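Local coordinates for protein endo-1,3-beta-glucanase, family GH16 (Zobellia galactanivorans, PDB 4CTE) that probably cleaves internal beta-1,3-glucosidic bonds of laminarin-type glucans through the family 16 catalytic domain that makes up this chain, at residues L50-K55 / Y64-M69; P96-L101 / I198-A203. The protein carries 1 engineered substitution. All coordinates share one frame; numbering follows the deposited sequence.

Contact 1 of 2, residues L50-K55 / Y64-M69; sequences LVITAK and YTSARM. With GS1 (1-thio-beta-D-glucopyranose), chain C; EDO (1,2-ethanediol), chain G.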
ATOM      1  N   LEU A  50      -8.285  11.337   3.531  1.00 35.58           N
ATOM      2  CA  LEU A  50      -8.215  10.978   2.141  1.00 34.43           C
ATOM      3  C   LEU A  50      -9.285   9.901   1.946  1.00 33.07           C
ATOM      4  O   LEU A  50      -9.406   8.923   2.772  1.00 30.73           O
ATOM      5  CB  LEU A  50      -6.870  10.378   1.797  1.00 32.79           C
ATOM      6  CG  LEU A  50      -6.717   9.766   0.392  1.00 33.33           C
ATOM      7  CD1 LEU A  50      -6.742  10.851  -0.708  1.00 32.47           C
ATOM      8  CD2 LEU A  50      -5.445   8.923   0.383  1.00 29.97           C
ATOM      9  N   VAL A  51     -10.054  10.054   0.866  1.00 31.31           N
ATOM     10  CA  VAL A  51     -11.104   9.090   0.508  1.00 31.51           C
ATOM     11  C   VAL A  51     -10.742   8.529  -0.867  1.00 27.80           C
ATOM     12  O   VAL A  51     -10.717   9.274  -1.844  1.00 30.46           O
ATOM     13  CB  VAL A  51     -12.555   9.695   0.486  1.00 31.51           C
ATOM     14  CG1 VAL A  51     -13.637   8.599   0.180  1.00 30.30           C
ATOM     15  CG2 VAL A  51     -12.873  10.468   1.781  1.00 34.20           C
ATOM     16  N   ILE A  52     -10.406   7.246  -0.936  1.00 29.88           N
ATOM     17  CA  ILE A  52     -10.215   6.638  -2.244  1.00 26.99           C
ATOM     18  C   ILE A  52     -11.500   5.885  -2.478  1.00 27.16           C
ATOM     19  O   ILE A  52     -11.854   5.043  -1.670  1.00 26.98           O
ATOM     20  CB  ILE A  52      -8.952   5.773  -2.315  1.00 26.38           C
ATOM     21  CG1 ILE A  52      -7.735   6.708  -2.154  1.00 26.65           C
ATOM     22  CG2 ILE A  52      -8.916   4.938  -3.629  1.00 24.81           C
ATOM     23  CD1 ILE A  52      -6.428   5.965  -2.028  1.00 25.95           C
ATOM     24  N   THR A  53     -12.184   6.183  -3.581  1.00 25.48           N
ATOM     25  CA  THR A  53     -13.471   5.549  -3.894  1.00 25.03           C
ATOM     26  C   THR A  53     -13.347   4.613  -5.094  1.00 26.01           C
ATOM     27  O   THR A  53     -12.883   5.026  -6.161  1.00 26.97           O
ATOM     28  CB  THR A  53     -14.584   6.598  -4.105  1.00 25.74           C
ATOM     29  OG1 THR A  53     -14.576   7.527  -2.990  1.00 28.22           O
ATOM     30  CG2 THR A  53     -16.009   5.954  -4.271  1.00 22.86           C
ATOM     31  N   ALA A  54     -13.714   3.330  -4.899  1.00 25.57           N
ATOM     32  CA  ALA A  54     -13.777   2.403  -6.028  1.00 26.34           C
ATOM     33  C   ALA A  54     -15.207   2.491  -6.511  1.00 25.11           C
ATOM     34  O   ALA A  54     -16.141   2.392  -5.675  1.00 24.73           O
ATOM     35  CB  ALA A  54     -13.437   0.964  -5.661  1.00 24.12           C
ATOM     36  N   LYS A  55     -15.396   2.620  -7.830  1.00 25.62           N
ATOM     37  CA  LYS A  55     -16.732   2.782  -8.381  1.00 27.05           C
ATOM     38  C   LYS A  55     -17.007   1.779  -9.491  1.00 25.55           C
ATOM     39  O   LYS A  55     -16.060   1.342 -10.215  1.00 22.56           O
ATOM     40  CB  LYS A  55     -16.930   4.182  -8.965  1.00 28.49           C
ATOM     41  CG  LYS A  55     -16.776   5.323  -7.993  1.00 29.38           C
ATOM     42  CD  LYS A  55     -17.023   6.642  -8.702  1.00 32.55           C
ATOM     43  CE  LYS A  55     -17.013   7.739  -7.646  1.00 40.08           C
ATOM     44  NZ  LYS A  55     -17.387   9.066  -8.224  1.00 40.19           N
ATOM     45  N   TYR A  64     -14.413  -0.604 -13.860  1.00 21.96           N
ATOM     46  CA  TYR A  64     -14.314   0.010 -12.548  1.00 22.97           C
ATOM     47  C   TYR A  64     -13.304   1.137 -12.570  1.00 22.73           C
ATOM     48  O   TYR A  64     -12.369   1.128 -13.385  1.00 23.29           O
ATOM     49  CB  TYR A  64     -13.855  -0.979 -11.446  1.00 21.30           C
ATOM     50  CG  TYR A  64     -14.687  -2.230 -11.436  1.00 21.30           C
ATOM     51  CD1 TYR A  64     -15.934  -2.253 -10.784  1.00 22.46           C
ATOM     52  CD2 TYR A  64     -14.244  -3.365 -12.102  1.00 23.38           C
ATOM     53  CE1 TYR A  64     -16.757  -3.402 -10.795  1.00 22.13           C
ATOM     54  CE2 TYR A  64     -15.036  -4.528 -12.112  1.00 22.97           C
ATOM     55  CZ  TYR A  64     -16.283  -4.540 -11.448  1.00 20.81           C
ATOM     56  OH  TYR A  64     -17.086  -5.674 -11.493  1.00 23.92           O
ATOM     57  N   THR A  65     -13.483   2.083 -11.640  1.00 22.52           N
ATOM     58  CA  THR A  65     -12.507   3.116 -11.437  1.00 23.43           C
ATOM     59  C   THR A  65     -12.153   3.168  -9.944  1.00 25.99           C
ATOM     60  O   THR A  65     -12.966   2.795  -9.066  1.00 24.85           O
ATOM     61  CB  THR A  65     -13.022   4.495 -11.873  1.00 21.25           C
ATOM     62  OG1 THR A  65     -14.238   4.797 -11.176  1.00 23.66           O
ATOM     63  CG2 THR A  65     -13.269   4.587 -13.372  1.00 23.37           C
ATOM     64  N   SER A  66     -10.937   3.619  -9.649  1.00 25.64           N
ATOM     65  CA  SER A  66     -10.497   3.820  -8.275  1.00 24.28           C
ATOM     66  C   SER A  66      -9.334   4.815  -8.336  1.00 23.11           C
ATOM     67  O   SER A  66      -9.191   5.536  -9.359  1.00 24.72           O
ATOM     68  CB  SER A  66     -10.117   2.492  -7.616  1.00 22.51           C
ATOM     69  OG  SER A  66      -9.800   2.671  -6.237  1.00 28.66           O
ATOM     70  N   ALA A  67      -8.525   4.869  -7.268  1.00 22.39           N
ATOM     71  CA  ALA A  67      -7.363   5.763  -7.281  1.00 22.93           C
ATOM     72  C   ALA A  67      -6.146   5.072  -6.720  1.00 25.47           C
ATOM     73  O   ALA A  67      -6.274   4.134  -5.876  1.00 25.32           O
ATOM     74  CB  ALA A  67      -7.675   7.020  -6.514  1.00 23.18           C
ATOM     75  N   ARG A  68      -4.984   5.490  -7.237  1.00 26.26           N
ATOM     76  CA  ARG A  68      -3.684   5.041  -6.801  1.00 26.86           C
ATOM     77  C   ARG A  68      -2.819   6.293  -6.744  1.00 28.75           C
ATOM     78  O   ARG A  68      -2.714   7.074  -7.738  1.00 26.85           O
ATOM     79  CB  ARG A  68      -3.089   4.043  -7.745  1.00 26.91           C
ATOM     80  CG  ARG A  68      -1.658   3.628  -7.424  1.00 28.57           C
ATOM     81  CD  ARG A  68      -1.316   2.346  -8.149  1.00 30.21           C
ATOM     82  NE  ARG A  68       0.127   2.127  -8.310  1.00 30.24           N
ATOM     83  CZ  ARG A  68       0.708   0.941  -8.509  1.00 29.19           C
ATOM     84  NH1 ARG A  68      -0.019  -0.194  -8.508  1.00 29.06           N
ATOM     85  NH2 ARG A  68       2.035   0.879  -8.694  1.00 28.78           N
ATOM     86  N   MET A  69      -2.166   6.442  -5.595  1.00 30.56           N
ATOM     87  CA  MET A  69      -1.346   7.635  -5.295  1.00 31.58           C
ATOM     88  C   MET A  69       0.017   7.212  -4.803  1.00 31.88           C
ATOM     89  O   MET A  69       0.126   6.184  -4.107  1.00 30.63           O
ATOM     90  CB  MET A  69      -2.012   8.451  -4.209  1.00 35.37           C
ATOM     91  CG  MET A  69      -3.407   8.964  -4.539  1.00 38.81           C
ATOM     92  SD  MET A  69      -4.292   9.517  -3.077  1.00 40.13           S
ATOM     93  CE  MET A  69      -3.222  10.729  -2.293  1.00 34.48           C
TER
HETATM   94  C1  GS1 C   2       3.425  -5.632  -8.059  1.00 42.55           C
HETATM   95  S1  GS1 C   2       2.277  -6.056  -6.756  0.50 45.24           S
HETATM   96  C2  GS1 C   2       3.158  -6.370  -9.400  1.00 43.38           C
HETATM   97  O2  GS1 C   2       3.180  -7.783  -9.205  1.00 48.99           O
HETATM   98  C3  GS1 C   2       4.277  -5.926 -10.374  1.00 45.96           C
HETATM   99  O3  GS1 C   2       4.215  -6.626 -11.672  1.00 52.57           O
HETATM  100  C4  GS1 C   2       4.364  -4.341 -10.441  1.00 46.30           C
HETATM  101  O4  GS1 C   2       5.466  -3.952 -11.254  1.00 57.69           O
HETATM  102  C5  GS1 C   2       4.493  -3.685  -9.027  1.00 45.14           C
HETATM  103  O5  GS1 C   2       3.405  -4.174  -8.182  1.00 45.15           O
HETATM  104  C6  GS1 C   2       4.604  -2.138  -8.961  1.00 38.56           C
HETATM  105  O6  GS1 C   2       3.383  -1.500  -9.358  1.00 45.55           O
HETATM  106  C1  EDO G 263       5.017   2.728  -9.217  1.00 36.79           C
HETATM  107  O1  EDO G 263       3.666   2.912  -9.672  1.00 35.84           O
HETATM  108  C2  EDO G 263       5.887   2.857 -10.430  1.00 39.50           C
HETATM  109  O2  EDO G 263       5.598   4.154 -11.023  1.00 43.98           O
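Lys-55 and Thr-65 form an antiparallel hydrogen-bonded pair: Lys-55 N donates to Thr-65 O at 2.7 Å, and Thr-65 N returns the bond to Lys-55 O at 3.0 Å. Segments 50-55 and 64-66 run antiparallel at 178°, as the two arms of the beta hairpin made by strands 49-59 and 62-70 in the GH16 beta-sandwich jelly roll. Arg-68 turns from the hairpin partner toward the sugar. Its chain is extended as far as NE, and NH2 meets O6 of the chain C thioglucose at 2.8 Å in a nearly straight bond (171°). The same nitrogen also donates to O1 of an ethanediol, probably a crystallisation guest, while a salt bridge from NE to Glu-22 would help fix the guanidinium.

Beyond the paired residues the backbones come close, as in the CA-H...O contact of Ser-66 CA with Thr-53 O at 3.4 Å, and at Ala-67 strand 62-70 is interrupted. Beside this break, Ile-52 turns CG2 to Ala-67 CB (3.8 Å) and also to Ser-66 OG, which finds its hydrogen bond at Met-202 O of strand 196-204. Farther along, Leu-50 and Met-69 reach for each other tip to tip. Met-69 SD lies 3.7 Å from both Leu-50 methyls, CD1 and CD2, and the bend at chi3 (55°) brings Met-69 CE to 3.9 Å from the same two atoms.

Contact 2 of 2, residues P96-L101 / I198-A203; sequences PAFWML and ILLNMA. With GS1 (1-thio-beta-D-glucopyranose), chain B; GS1 (1-thio-beta-D-glucopyranose), chain C.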
ATOM      1  N   PRO A  96      -7.497  -3.107  -1.171  1.00 25.24           N
ATOM      2  CA  PRO A  96      -6.753  -1.925  -0.743  1.00 25.94           C
ATOM      3  C   PRO A  96      -5.300  -2.264  -0.339  1.00 27.76           C
ATOM      4  O   PRO A  96      -5.000  -3.426   0.063  1.00 26.23           O
ATOM      5  CB  PRO A  96      -7.531  -1.482   0.458  1.00 26.49           C
ATOM      6  CG  PRO A  96      -7.976  -2.814   1.074  1.00 27.05           C
ATOM      7  CD  PRO A  96      -8.439  -3.560  -0.130  1.00 26.47           C
ATOM      8  N   ALA A  97      -4.419  -1.259  -0.411  1.00 25.49           N
ATOM      9  CA  ALA A  97      -3.015  -1.467  -0.010  1.00 26.00           C
ATOM     10  C   ALA A  97      -2.376  -0.170   0.399  1.00 27.82           C
ATOM     11  O   ALA A  97      -2.713   0.875  -0.137  1.00 30.82           O
ATOM     12  CB  ALA A  97      -2.190  -2.119  -1.123  1.00 27.33           C
ATOM     13  N   PHE A  98      -1.460  -0.267   1.360  1.00 29.39           N
ATOM     14  CA  PHE A  98      -0.633   0.821   1.900  1.00 28.00           C
ATOM     15  C   PHE A  98       0.748   0.207   1.874  1.00 30.26           C
ATOM     16  O   PHE A  98       1.041  -0.754   2.644  1.00 34.83           O
ATOM     17  CB  PHE A  98      -1.067   1.173   3.296  1.00 27.00           C
ATOM     18  CG  PHE A  98      -0.088   2.064   4.061  1.00 30.02           C
ATOM     19  CD1 PHE A  98       0.534   3.198   3.461  1.00 30.26           C
ATOM     20  CD2 PHE A  98       0.114   1.836   5.435  1.00 30.85           C
ATOM     21  CE1 PHE A  98       1.403   4.029   4.226  1.00 32.71           C
ATOM     22  CE2 PHE A  98       0.975   2.638   6.190  1.00 31.31           C
ATOM     23  CZ  PHE A  98       1.618   3.754   5.593  1.00 32.43           C
ATOM     24  N   TRP A  99       1.591   0.735   0.990  1.00 27.64           N
ATOM     25  CA  TRP A  99       2.825   0.062   0.684  1.00 31.46           C
ATOM     26  C   TRP A  99       3.912   0.980   0.215  1.00 31.01           C
ATOM     27  O   TRP A  99       3.706   2.193   0.138  1.00 33.90           O
ATOM     28  CB  TRP A  99       2.511  -1.053  -0.340  1.00 32.56           C
ATOM     29  CG  TRP A  99       1.827  -0.632  -1.608  1.00 30.87           C
ATOM     30  CD1 TRP A  99       0.588   0.004  -1.756  1.00 26.59           C
ATOM     31  CD2 TRP A  99       2.254  -0.980  -2.971  1.00 32.03           C
ATOM     32  NE1 TRP A  99       0.250   0.110  -3.086  1.00 25.88           N
ATOM     33  CE2 TRP A  99       1.223  -0.450  -3.872  1.00 29.33           C
ATOM     34  CE3 TRP A  99       3.376  -1.656  -3.520  1.00 34.34           C
ATOM     35  CZ2 TRP A  99       1.313  -0.595  -5.254  1.00 27.92           C
ATOM     36  CZ3 TRP A  99       3.466  -1.789  -4.924  1.00 30.37           C
ATOM     37  CH2 TRP A  99       2.451  -1.257  -5.768  1.00 31.43           C
ATOM     38  N   MET A 100       5.081   0.401  -0.064  1.00 33.15           N
ATOM     39  CA  MET A 100       6.278   1.156  -0.423  1.00 32.45           C
ATOM     40  C   MET A 100       7.055   0.430  -1.485  1.00 33.63           C
ATOM     41  O   MET A 100       7.060  -0.801  -1.506  1.00 36.41           O
ATOM     42  CB  MET A 100       7.175   1.363   0.810  1.00 31.93           C
ATOM     43  CG  MET A 100       6.458   1.946   2.030  1.00 34.06           C
ATOM     44  SD  MET A 100       7.566   2.277   3.395  1.00 40.68           S
ATOM     45  CE  MET A 100       8.383   3.807   2.865  1.00 37.60           C
ATOM     46  N   LEU A 101       7.693   1.208  -2.349  1.00 33.11           N
ATOM     47  CA  LEU A 101       8.547   0.709  -3.411  1.00 33.68           C
ATOM     48  C   LEU A 101       9.842   1.449  -3.391  1.00 33.46           C
ATOM     49  O   LEU A 101       9.855   2.644  -3.087  1.00 34.73           O
ATOM     50  CB  LEU A 101       7.894   0.908  -4.770  1.00 31.75           C
ATOM     51  CG  LEU A 101       6.738  -0.017  -5.151  1.00 31.25           C
ATOM     52  CD1 LEU A 101       6.084   0.522  -6.433  1.00 29.76           C
ATOM     53  CD2 LEU A 101       7.194  -1.472  -5.334  1.00 34.01           C
ATOM     54  N   ILE A 198       6.110   5.987  -0.814  1.00 29.90           N
ATOM     55  CA  ILE A 198       4.876   5.419  -0.305  1.00 30.17           C
ATOM     56  C   ILE A 198       3.785   5.415  -1.359  1.00 31.08           C
ATOM     57  O   ILE A 198       3.682   6.359  -2.164  1.00 29.42           O
ATOM     58  CB  ILE A 198       4.419   6.233   0.926  1.00 29.98           C
ATOM     59  CG1 ILE A 198       5.443   6.042   2.076  1.00 32.81           C
ATOM     60  CG2 ILE A 198       2.986   5.865   1.360  1.00 33.56           C
ATOM     61  CD1 ILE A 198       5.360   7.052   3.198  1.00 31.25           C
ATOM     62  N   LEU A 199       2.965   4.354  -1.354  1.00 30.26           N
ATOM     63  CA  LEU A 199       1.781   4.282  -2.219  1.00 28.21           C
ATOM     64  C   LEU A 199       0.527   3.989  -1.399  1.00 31.07           C
ATOM     65  O   LEU A 199       0.585   3.303  -0.340  1.00 29.28           O
ATOM     66  CB  LEU A 199       1.920   3.228  -3.337  1.00 28.97           C
ATOM     67  CG  LEU A 199       3.145   3.272  -4.278  1.00 28.05           C
ATOM     68  CD1 LEU A 199       4.306   2.513  -3.648  1.00 27.04           C
ATOM     69  CD2 LEU A 199       2.776   2.715  -5.661  1.00 26.11           C
ATOM     70  N   LEU A 200      -0.595   4.523  -1.863  1.00 30.24           N
ATOM     71  CA  LEU A 200      -1.923   4.181  -1.337  1.00 28.01           C
ATOM     72  C   LEU A 200      -2.796   3.887  -2.533  1.00 28.58           C
ATOM     73  O   LEU A 200      -2.757   4.646  -3.509  1.00 28.06           O
ATOM     74  CB  LEU A 200      -2.544   5.315  -0.532  1.00 29.51           C
ATOM     75  CG  LEU A 200      -2.010   5.484   0.885  1.00 29.83           C
ATOM     76  CD1 LEU A 200      -2.433   6.849   1.385  1.00 25.47           C
ATOM     77  CD2 LEU A 200      -2.494   4.330   1.799  1.00 25.45           C
ATOM     78  N   ASN A 201      -3.556   2.793  -2.508  1.00 27.36           N
ATOM     79  CA  ASN A 201      -4.519   2.543  -3.571  1.00 26.93           C
ATOM     80  C   ASN A 201      -5.612   1.583  -3.118  1.00 30.02           C
ATOM     81  O   ASN A 201      -5.512   0.954  -2.024  1.00 28.64           O
ATOM     82  CB  ASN A 201      -3.817   1.928  -4.791  1.00 26.86           C
ATOM     83  CG  ASN A 201      -3.392   0.497  -4.515  1.00 31.22           C
ATOM     84  OD1 ASN A 201      -2.409   0.275  -3.830  1.00 32.01           O
ATOM     85  ND2 ASN A 201      -4.157  -0.474  -5.016  1.00 26.09           N
ATOM     86  N   MET A 202      -6.635   1.458  -3.973  1.00 29.80           N
ATOM     87  CA  MET A 202      -7.618   0.381  -3.824  1.00 27.12           C
ATOM     88  C   MET A 202      -7.921  -0.222  -5.215  1.00 25.56           C
ATOM     89  O   MET A 202      -8.539   0.424  -6.067  1.00 26.00           O
ATOM     90  CB  MET A 202      -8.906   0.809  -3.135  1.00 26.47           C
ATOM     91  CG  MET A 202      -9.770  -0.423  -2.777  1.00 26.68           C
ATOM     92  SD  MET A 202     -10.994  -0.116  -1.462  1.00 33.61           S
ATOM     93  CE  MET A 202     -11.829   1.355  -2.099  1.00 34.49           C
ATOM     94  N   ALA A 203      -7.434  -1.435  -5.424  1.00 25.91           N
ATOM     95  CA  ALA A 203      -7.642  -2.125  -6.682  1.00 22.55           C
ATOM     96  C   ALA A 203      -9.013  -2.815  -6.615  1.00 23.11           C
ATOM     97  O   ALA A 203      -9.566  -3.044  -5.505  1.00 24.63           O
ATOM     98  CB  ALA A 203      -6.498  -3.103  -6.903  1.00 24.65           C
TER
HETATM   99  C1  GS1 B   1       1.134  -8.196  -4.091  0.50 35.20           C
HETATM  100  S1  GS1 B   1       0.191  -9.683  -4.189  0.50 57.86           S
HETATM  101  C2  GS1 B   1       1.656  -7.885  -5.479  0.50 31.86           C
HETATM  102  O2  GS1 B   1       2.551  -8.854  -6.029  0.50 39.10           O
HETATM  103  C3  GS1 B   1       2.477  -6.688  -5.220  0.50 31.57           C
HETATM  104  C4  GS1 B   1       1.430  -5.674  -4.949  0.50 29.93           C
HETATM  105  O4  GS1 B   1       2.101  -4.459  -5.142  0.50 36.70           O
HETATM  106  C5  GS1 B   1       1.050  -5.936  -3.511  0.50 30.81           C
HETATM  107  O5  GS1 B   1       0.282  -7.148  -3.592  0.50 37.04           O
HETATM  108  C6  GS1 B   1       0.338  -4.745  -2.865  0.50 31.52           C
HETATM  109  O6  GS1 B   1      -0.647  -5.299  -2.004  0.50 36.28           O
HETATM  110  C1  GS1 C   2       3.425  -5.632  -8.059  1.00 42.55           C
HETATM  111  S1  GS1 C   2       2.277  -6.056  -6.756  0.50 45.24           S
HETATM  112  C2  GS1 C   2       3.158  -6.370  -9.400  1.00 43.38           C
HETATM  113  O2  GS1 C   2       3.180  -7.783  -9.205  1.00 48.99           O
HETATM  114  C3  GS1 C   2       4.277  -5.926 -10.374  1.00 45.96           C
HETATM  115  O3  GS1 C   2       4.215  -6.626 -11.672  1.00 52.57           O
HETATM  116  C4  GS1 C   2       4.364  -4.341 -10.441  1.00 46.30           C
HETATM  117  O4  GS1 C   2       5.466  -3.952 -11.254  1.00 57.69           O
HETATM  118  C5  GS1 C   2       4.493  -3.685  -9.027  1.00 45.14           C
HETATM  119  O5  GS1 C   2       3.405  -4.174  -8.182  1.00 45.15           O
HETATM  120  C6  GS1 C   2       4.604  -2.138  -8.961  1.00 38.56           C
HETATM  121  O6  GS1 C   2       3.383  -1.500  -9.358  1.00 45.55           O
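Leu-199 lies across one face of the Trp-99 indole in a CH-pi contact, its CB 3.7 Å from the centroid of the five-membered ring and 19° off the normal. The opposite face meets sugar: O4 of the chain B thioglucose comes 3.0 Å from Trp-99 CZ3, out toward the rim of the six-membered ring. At the edge, Trp-99 NE1 donates to Asn-201 OD1 at 2.8 Å; the amide plane stands 72° from the ring, and OD1 is somewhat out of the indole plane. Another part of the edge faces C6 of the chain C thioglucose. Trp-99 CG sits between the backbone N and carbonyl carbon (chi1 56°), which brings the ring end back toward strand 196-204, within reach of Leu-199 and Asn-201. With Trp-99 exchanged for an alanine, Asn-201 OD1 would probably lose its indole donor, and a gap is likely to open between Leu-199 and the sugar.

Four backbone hydrogen bonds, two each for the pairs Ala-97/Asn-201 and Trp-99/Leu-199, hold strands 94-102 and 196-204 antiparallel in the GH16 jelly roll, and the side chains of these pairs lie on its sugar-binding face. The other face turns into the sandwich. There Phe-98 runs beside Leu-200, whose CD2 is 3.6 Å from Phe-98 CD1, and Ile-198 CG2 meets the ring edge at Phe-98 CE1 (3.8 Å). Strands 80-87 and 220-231 pack on the same phenyl. Alongside, Met-100 CE touches Ile-198 CG1 at 3.8 Å, and Pro-96 CB approaches Met-202 CG at 4.1 Å.

In the fold
From the N terminus, contact 1 comes first and closes a short hairpin, with eight residues between its segments. Contact 2 starts at 96-101 and is completed by 198-203, closing a loop of 96 residues that is about half strand. The two are in series, neither nested nor crossed. They meet because strands 62-70 and 196-204 are neighbours: Met-69 N lies 2.8 Å from Leu-200 O, a probable hydrogen bond, giving the lateral order 49-59, 62-70, 196-204, 94-102. Arg-68 NH1 also packs on Trp-99 CZ2 (3.5 Å), and both contacts touch the chain C thioglucose. Strand 220-231, which carries the calcium-binding Asp-225, pairs with strand 49-59 and packs against inward side chains of contact 2.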